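Local atomic coordinates of putative lipoprotein (PDB entry 4FVS), a protein that is of unknown function but, as a putative exported lipoprotein with a LolA/LolB-like beta fold, probably binds lipid or another hydrophobic ligand. Residues Y184-P189 against R195-D200; Y51-P56 against T82-G87; N107-N112 against I147-I152. One frame throughout, in Å; residues are numbered along the deposited sequence.

Contact 1 (Y184-P189 against R195-D200)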
# COMPACT_ATOMS: atom_id res chain seq x y z
N TYR A 184 -5.08 7.71 4.50
CA TYR A 184 -4.47 8.48 3.43
C TYR A 184 -3.22 7.78 2.94
O TYR A 184 -2.58 7.01 3.68
CB TYR A 184 -4.12 9.91 3.87
CG TYR A 184 -5.27 10.73 4.38
CD1 TYR A 184 -6.23 11.24 3.51
CD2 TYR A 184 -5.37 11.08 5.72
CE1 TYR A 184 -7.29 12.03 3.98
CE2 TYR A 184 -6.41 11.88 6.19
CZ TYR A 184 -7.38 12.35 5.32
OH TYR A 184 -8.40 13.16 5.77
N GLU A 185 -2.88 8.06 1.69
CA GLU A 185 -1.66 7.56 1.08
C GLU A 185 -1.01 8.66 0.28
O GLU A 185 -1.70 9.42 -0.38
CB GLU A 185 -1.95 6.33 0.19
CG GLU A 185 -2.28 5.06 0.96
CD GLU A 185 -2.49 3.79 0.16
OE1 GLU A 185 -2.90 3.88 -1.02
OE2 GLU A 185 -2.32 2.69 0.74
N TRP A 186 0.31 8.76 0.35
CA TRP A 186 1.13 9.65 -0.45
C TRP A 186 2.00 8.79 -1.31
O TRP A 186 2.82 8.03 -0.78
CB TRP A 186 1.98 10.61 0.40
CG TRP A 186 1.24 11.71 1.08
CD1 TRP A 186 1.16 13.01 0.67
CD2 TRP A 186 0.58 11.63 2.34
NE1 TRP A 186 0.48 13.75 1.62
CE2 TRP A 186 0.10 12.93 2.64
CE3 TRP A 186 0.31 10.59 3.24
CZ2 TRP A 186 -0.61 13.21 3.81
CZ3 TRP A 186 -0.41 10.86 4.39
CH2 TRP A 186 -0.87 12.15 4.66
N TYR A 187 1.81 8.86 -2.61
CA TYR A 187 2.61 8.03 -3.50
C TYR A 187 3.29 8.90 -4.55
O TYR A 187 2.71 9.86 -5.06
CB TYR A 187 1.76 6.93 -4.12
CG TYR A 187 0.58 7.38 -4.94
CD1 TYR A 187 0.68 7.53 -6.31
CD2 TYR A 187 -0.69 7.49 -4.37
CE1 TYR A 187 -0.42 7.88 -7.09
CE2 TYR A 187 -1.81 7.79 -5.15
CZ TYR A 187 -1.66 8.02 -6.51
OH TYR A 187 -2.74 8.34 -7.29
N SER A 188 4.54 8.57 -4.85
CA SER A 188 5.35 9.34 -5.78
C SER A 188 5.82 8.48 -6.97
O SER A 188 6.01 7.27 -6.80
CB SER A 188 6.56 9.89 -5.03
OG SER A 188 7.23 10.91 -5.76
N PRO A 189 6.07 9.09 -8.15
CA PRO A 189 6.56 8.30 -9.29
C PRO A 189 7.89 7.60 -9.02
O PRO A 189 8.77 8.19 -8.38
CB PRO A 189 6.74 9.35 -10.38
CG PRO A 189 5.82 10.44 -10.01
CD PRO A 189 5.90 10.51 -8.54
N ARG A 195 4.42 8.04 2.29
CA ARG A 195 3.79 8.17 3.59
C ARG A 195 2.36 7.63 3.56
O ARG A 195 1.67 7.77 2.55
CB ARG A 195 3.78 9.63 4.03
CG ARG A 195 3.24 9.83 5.44
CD ARG A 195 3.16 11.28 5.86
NE ARG A 195 2.55 11.38 7.19
CZ ARG A 195 3.22 11.30 8.33
NH1 ARG A 195 4.54 11.17 8.33
NH2 ARG A 195 2.58 11.37 9.49
N THR A 196 1.92 7.01 4.65
CA THR A 196 0.54 6.54 4.81
C THR A 196 0.08 6.91 6.24
O THR A 196 0.90 6.99 7.15
CB THR A 196 0.35 5.05 4.50
OG1 THR A 196 0.88 4.21 5.52
CG2 THR A 196 0.87 4.63 3.15
N GLU A 197 -1.22 7.21 6.40
CA GLU A 197 -1.85 7.49 7.70
C GLU A 197 -3.13 6.71 7.83
O GLU A 197 -3.85 6.55 6.84
CB GLU A 197 -2.13 8.97 7.86
CG GLU A 197 -0.88 9.79 8.06
CD GLU A 197 -1.11 11.28 8.15
OE1 GLU A 197 -2.28 11.71 8.14
OE2 GLU A 197 -0.10 12.02 8.18
N GLN A 198 -3.41 6.18 9.03
CA GLN A 198 -4.63 5.38 9.26
C GLN A 198 -5.40 5.95 10.46
O GLN A 198 -4.82 6.13 11.53
CB GLN A 198 -4.31 3.89 9.47
CG GLN A 198 -3.58 3.20 8.30
CD GLN A 198 -2.10 3.49 8.29
OE1 GLN A 198 -1.43 3.42 9.31
NE2 GLN A 198 -1.56 3.81 7.13
N TYR A 199 -6.70 6.21 10.27
CA TYR A 199 -7.61 6.80 11.25
C TYR A 199 -8.80 5.92 11.56
O TYR A 199 -9.23 5.13 10.71
CB TYR A 199 -8.15 8.12 10.70
CG TYR A 199 -7.08 9.18 10.51
CD1 TYR A 199 -6.33 9.24 9.33
CD2 TYR A 199 -6.86 10.15 11.48
CE1 TYR A 199 -5.35 10.21 9.16
CE2 TYR A 199 -5.87 11.11 11.32
CZ TYR A 199 -5.11 11.14 10.16
OH TYR A 199 -4.14 12.08 9.99
N ASP A 200 -9.36 6.06 12.78
CA ASP A 200 -10.55 5.33 13.21
C ASP A 200 -11.80 6.13 12.81
O ASP A 200 -11.65 7.23 12.24
CB ASP A 200 -10.51 5.03 14.74
CG ASP A 200 -10.64 6.19 15.70
OD1 ASP A 200 -10.94 7.32 15.24
OD2 ASP A 200 -10.51 5.97 16.92

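Contact 2 (Y51-P56 against T82-G87)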
# COMPACT_ATOMS: atom_id res chain seq x y z
N TYR A 51 8.99 -8.80 -0.52
CA TYR A 51 8.87 -8.03 0.71
C TYR A 51 9.06 -8.93 1.90
O TYR A 51 8.78 -10.12 1.84
CB TYR A 51 7.53 -7.26 0.78
CG TYR A 51 6.29 -8.11 0.96
CD1 TYR A 51 5.90 -8.55 2.22
CD2 TYR A 51 5.45 -8.38 -0.12
CE1 TYR A 51 4.74 -9.30 2.40
CE2 TYR A 51 4.28 -9.13 0.05
CZ TYR A 51 3.93 -9.58 1.32
OH TYR A 51 2.78 -10.32 1.52
N VAL A 52 9.59 -8.35 2.99
CA VAL A 52 9.79 -9.00 4.28
C VAL A 52 9.36 -8.02 5.35
O VAL A 52 9.93 -6.94 5.46
CB VAL A 52 11.22 -9.54 4.56
CG1 VAL A 52 11.24 -10.42 5.81
CG2 VAL A 52 11.76 -10.32 3.36
N TYR A 53 8.30 -8.37 6.08
CA TYR A 53 7.81 -7.55 7.17
C TYR A 53 8.35 -8.19 8.45
O TYR A 53 8.16 -9.39 8.67
CB TYR A 53 6.27 -7.43 7.17
CG TYR A 53 5.61 -6.77 5.97
CD1 TYR A 53 6.37 -6.13 4.99
CD2 TYR A 53 4.23 -6.76 5.82
CE1 TYR A 53 5.77 -5.50 3.90
CE2 TYR A 53 3.61 -6.17 4.71
CZ TYR A 53 4.38 -5.52 3.76
OH TYR A 53 3.76 -4.91 2.68
N THR A 54 9.13 -7.41 9.22
CA THR A 54 9.74 -7.85 10.48
C THR A 54 9.28 -6.96 11.59
O THR A 54 8.92 -5.81 11.32
CB THR A 54 11.28 -7.86 10.39
OG1 THR A 54 11.74 -6.56 10.03
CG2 THR A 54 11.83 -8.92 9.44
N ASN A 55 9.30 -7.43 12.83
CA ASN A 55 8.93 -6.53 13.91
C ASN A 55 10.23 -5.84 14.41
O ASN A 55 11.32 -6.15 13.89
CB ASN A 55 8.11 -7.24 15.02
CG ASN A 55 8.68 -8.52 15.49
OD1 ASN A 55 9.84 -8.60 15.92
ND2 ASN A 55 7.85 -9.55 15.43
N PRO A 56 10.15 -4.85 15.31
CA PRO A 56 11.36 -4.10 15.70
C PRO A 56 12.56 -4.94 16.16
O PRO A 56 13.69 -4.49 15.95
CB PRO A 56 10.86 -3.24 16.85
CG PRO A 56 9.45 -2.98 16.49
CD PRO A 56 8.96 -4.29 15.99
N THR A 82 -1.95 -1.43 0.29
CA THR A 82 -2.81 -0.48 1.01
C THR A 82 -2.85 -0.89 2.53
O THR A 82 -3.02 0.01 3.38
CB THR A 82 -4.23 -0.41 0.33
OG1 THR A 82 -4.10 0.26 -0.93
CG2 THR A 82 -5.25 0.36 1.13
N LEU A 83 -2.65 -2.20 2.84
CA LEU A 83 -2.72 -2.76 4.20
C LEU A 83 -1.34 -2.94 4.84
O LEU A 83 -1.22 -3.63 5.85
CB LEU A 83 -3.49 -4.09 4.21
CG LEU A 83 -4.88 -4.12 3.53
CD1 LEU A 83 -5.41 -5.49 3.51
CD2 LEU A 83 -5.87 -3.22 4.23
N SER A 84 -0.30 -2.28 4.27
CA SER A 84 1.08 -2.22 4.76
C SER A 84 1.17 -1.31 5.99
O SER A 84 1.86 -0.27 5.94
CB SER A 84 2.01 -1.66 3.68
OG SER A 84 1.98 -2.38 2.46
N TYR A 85 0.41 -1.63 7.06
CA TYR A 85 0.44 -0.74 8.22
C TYR A 85 0.26 -1.54 9.48
O TYR A 85 -0.34 -2.61 9.41
CB TYR A 85 -0.60 0.39 8.11
CG TYR A 85 -2.05 -0.04 7.95
CD1 TYR A 85 -2.84 -0.33 9.06
CD2 TYR A 85 -2.66 -0.02 6.70
CE1 TYR A 85 -4.18 -0.67 8.93
CE2 TYR A 85 -4.02 -0.32 6.56
CZ TYR A 85 -4.77 -0.64 7.68
OH TYR A 85 -6.11 -0.92 7.57
N PRO A 86 0.77 -0.99 10.62
CA PRO A 86 0.73 -1.72 11.90
C PRO A 86 -0.61 -2.39 12.27
O PRO A 86 -0.57 -3.53 12.70
CB PRO A 86 1.06 -0.62 12.91
CG PRO A 86 1.97 0.28 12.18
CD PRO A 86 1.52 0.29 10.76
N GLY A 87 -1.76 -1.73 12.11
CA GLY A 87 -3.07 -2.33 12.41
C GLY A 87 -3.35 -3.70 11.81
O GLY A 87 -3.96 -4.57 12.46

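Contact 3 (N107-N112 against I147-I152)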
# COMPACT_ATOMS: atom_id res chain seq x y z
N ASN A 107 -2.67 9.17 -11.97
CA ASN A 107 -1.54 10.08 -12.14
C ASN A 107 -2.06 11.52 -12.22
O ASN A 107 -2.62 11.92 -13.24
CB ASN A 107 -0.75 9.70 -13.40
CG ASN A 107 0.39 10.62 -13.78
OD1 ASN A 107 0.92 11.40 -12.97
ND2 ASN A 107 0.83 10.50 -15.03
N PRO A 108 -1.85 12.32 -11.16
CA PRO A 108 -2.38 13.70 -11.18
C PRO A 108 -1.52 14.68 -11.97
O PRO A 108 -1.93 15.84 -12.16
CB PRO A 108 -2.39 14.07 -9.71
CG PRO A 108 -1.25 13.29 -9.15
CD PRO A 108 -1.20 12.00 -9.88
N TYR A 109 -0.34 14.22 -12.42
CA TYR A 109 0.61 15.06 -13.16
C TYR A 109 0.39 14.96 -14.66
O TYR A 109 0.87 15.81 -15.41
CB TYR A 109 2.05 14.69 -12.81
CG TYR A 109 2.30 14.66 -11.32
CD1 TYR A 109 2.44 15.83 -10.59
CD2 TYR A 109 2.37 13.44 -10.63
CE1 TYR A 109 2.68 15.80 -9.21
CE2 TYR A 109 2.59 13.41 -9.25
CZ TYR A 109 2.75 14.59 -8.55
OH TYR A 109 3.00 14.63 -7.20
N ALA A 110 -0.38 13.95 -15.10
CA ALA A 110 -0.73 13.66 -16.49
C ALA A 110 -1.44 14.81 -17.14
O ALA A 110 -2.11 15.61 -16.48
CB ALA A 110 -1.61 12.43 -16.55
N ALA A 111 -1.32 14.86 -18.47
CA ALA A 111 -1.99 15.88 -19.27
C ALA A 111 -3.48 15.86 -19.01
O ALA A 111 -4.09 14.78 -18.90
CB ALA A 111 -1.70 15.65 -20.74
N ASN A 112 -4.03 17.06 -18.76
CA ASN A 112 -5.43 17.42 -18.51
C ASN A 112 -6.13 16.48 -17.51
O ASN A 112 -7.29 16.13 -17.69
CB ASN A 112 -6.20 17.49 -19.82
CG ASN A 112 -5.87 18.77 -20.57
OD1 ASN A 112 -6.08 19.90 -20.08
ND2 ASN A 112 -5.34 18.62 -21.77
N ILE A 147 -7.16 13.87 -3.08
CA ILE A 147 -7.21 15.05 -2.22
C ILE A 147 -6.46 16.22 -2.89
O ILE A 147 -7.09 17.22 -3.25
CB ILE A 147 -6.64 14.72 -0.80
CG1 ILE A 147 -7.35 13.50 -0.17
CG2 ILE A 147 -6.69 15.94 0.12
CD1 ILE A 147 -8.98 13.57 -0.16
N LYS A 148 -5.15 16.07 -3.08
CA LYS A 148 -4.25 17.06 -3.64
C LYS A 148 -2.91 16.41 -3.93
O LYS A 148 -2.68 15.26 -3.55
CB LYS A 148 -4.09 18.23 -2.62
CG LYS A 148 -3.29 17.85 -1.33
CD LYS A 148 -3.47 18.79 -0.13
CE LYS A 148 -3.00 18.15 1.16
NZ LYS A 148 -2.96 19.11 2.30
N THR A 149 -1.97 17.20 -4.50
CA THR A 149 -0.58 16.83 -4.71
C THR A 149 0.25 17.67 -3.80
O THR A 149 0.07 18.90 -3.78
CB THR A 149 -0.12 16.99 -6.16
OG1 THR A 149 -0.29 18.34 -6.61
CG2 THR A 149 -0.76 15.99 -7.08
N GLU A 150 1.17 17.05 -3.04
CA GLU A 150 2.04 17.87 -2.19
C GLU A 150 3.39 17.24 -2.04
O GLU A 150 3.55 16.06 -2.28
CB GLU A 150 1.42 18.18 -0.80
CG GLU A 150 1.11 17.01 0.12
CD GLU A 150 0.75 17.40 1.54
OE1 GLU A 150 1.42 18.30 2.10
OE2 GLU A 150 -0.17 16.78 2.11
N SER A 151 4.38 18.05 -1.68
CA SER A 151 5.75 17.64 -1.46
C SER A 151 5.89 17.15 -0.04
O SER A 151 5.48 17.84 0.90
CB SER A 151 6.71 18.79 -1.73
OG SER A 151 8.06 18.37 -1.63
N ILE A 152 6.46 15.93 0.12
CA ILE A 152 6.66 15.26 1.40
C ILE A 152 8.13 14.97 1.59
O ILE A 152 8.79 14.47 0.67
CB ILE A 152 5.80 13.96 1.46
CG1 ILE A 152 4.30 14.28 1.42
CG2 ILE A 152 6.13 13.04 2.64
CD1 ILE A 152 3.71 15.20 2.52

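Contact 1 (Y184-P189 against R195-D200)
With Trp186 CG anti to its carbonyl carbon (chi1 -73°) and Arg195 CG anti to the backbone N (chi1 -175°), indole and arginine chain rise side by side from one face of a beta hairpin formed by strands 179-188 and 192-200. Extended as far as NE, the Arg195 chain lays CD over the six-membered ring of Trp186, 4.1 Å from its centroid, in a CH-pi contact. The guanidinium plane stands at 73° to the indole. Glu197 comes to the indole's edge, its CD 3.6 Å from Trp186 CH2.

A salt bridge ties Arg195 to that carboxylate: NE (2.9 Å) and NH2 both donate to Glu197 OE2, on its anti side. Tyr199 OH donates to Glu197 OE1 across 2.6 Å from above the carboxylate plane, while Tyr199 CE1 reaches the edge of the Tyr184 ring, 3.5 Å from CD2. In the backbone, Tyr184 and Glu197 form a hydrogen-bonded antiparallel pair, N to O in both directions. Trp186 N donates to Arg195 O at 2.8 Å, and the return bond is weak. On the other face, Glu185 CG lies beside Thr196 CG2.

Trp186 NE1 donates to Glu150 OE2, so the indole is fixed at its polar end as well as over its face. Three donors on Glu197 would probably stabilise its negative charge, and arginine suits its place by offering methylenes to the ring and charge to the acid.

Contact 2 (Y51-P56 against T82-G87)
Tyr53 and Ser84 are the two residues that meet here, joining strand 44-54 of the curved antiparallel beta structure, in a fold of the LolA/LolB type, to the loop that leads into the short helix 86-89. The shared surface is small, 70 Å², but both residues are buried.

Along Y51-P56, Tyr51 comes first. It does not touch T82-G87, yet its CD1 sits over a face of the Tyr53 ring, 3.5 Å above the plane and toward the rim, and its hydroxyl bonds to Asn62. Val52 continues the strand through backbone bonding with Ser32. Tyr53 then turns toward the loop: CG lies anti to the carbonyl carbon (chi1 -62°), and the long phenol spans the gap between backbones whose CA atoms, Tyr53 to Ser84, are 8.9 Å apart. A tyrosine suits this position because its ring can pack on Tyr51 while its hydroxyl arrives among polar atoms. That hydroxyl bonds to Tyr33 OH. Further on, Thr54 keeps the strand pairing with Val30, and Asn55 leaves it, its OD1 accepting from the hydroxyls of Ser57 and Thr59 in the turn that follows.

Across from Tyr53, Ser84 is the centre of an inverse gamma turn, closed by a weak bond of 2.8 Å from Tyr85 N to Leu83 O. Tyr85 occupies the N-cap position and Pro86 opens the helix, where the backbone N-H has no helical carbonyl to bond and a proline is well tolerated. A small serine probably suits the tight turn, and its OG is satisfied by the carbonyl oxygen of Glu81, with a weak bond to Tyr33 besides. Tyr33 thus links both sides, and Tyr53 OH lies 3.1 Å from Ser84 OG and 3.8 Å from Ser84 CB.

Contact 3 (N107-N112 against I147-I152)
The methyl of Thr149 points at Pro108 and Tyr109, two consecutive residues of an Asx turn in the irregular chain between strands 102-104 and 123-129. The contact lays this surface loop against the long strand 132-154 of the LolA/LolB-like beta fold, and no hydrogen bond crosses it.

Thr149 projects from the strand toward the loop. With OG1 flanked by the backbone N and the carbonyl carbon (chi1 59°), CG2 is anti to the carbonyl carbon and the methyl is presented to the loop. Pro108 meets that methyl at a slant with the outer part of its ring: Pro108 CG is 3.4 Å and Pro108 CB 3.6 Å from Thr149 CG2. Tyr109 and Thr149 run antiparallel, each passing the other's end, so that the far end of the phenol draws alongside the threonine, Tyr109 OH being 4.0 Å from Thr149 CG2. Within the loop, Pro108 CG also rests over one face of the Tyr109 ring, 3.8 Å above its plane and toward the rim. The three side chains therefore form one small cluster, in which a compact, branched threonine offers a methyl that the rigid proline and the flat ring can both touch.

Were Tyr109 an alanine, the Thr149 methyl and the Pro108 ring would probably lose their aromatic neighbour, opening a gap at the loop. Pro108 and Tyr109 also lean on Ala162 and Asp160 of strand 157-171, next to the long strand. The loop's own bend is held by Asn107 OD1, which accepts from Tyr109 N at 3.1 Å, the donor lying well above the plane of the side-chain amide.

Contact 2 closes first along the chain, then contact 3, and contact 1 follows as a hairpin near the C-terminal end. Contact 1 lies between the other two, its centre about 14 Å from each, whereas the centres of contacts 2 and 3 are about 26 Å apart, on opposite sides of the chain's centre and without touching. On one side, Glu185 and Gln198 of contact 1 pack on Thr82 and Tyr85 of contact 2; on the other, Trp186 packs on Ile152 of contact 3. All three reach the same antiparallel strand system, whose hairpin thus connects an inner loop and helix with an outer surface loop, consistent with a single compact LolA/LolB-like domain.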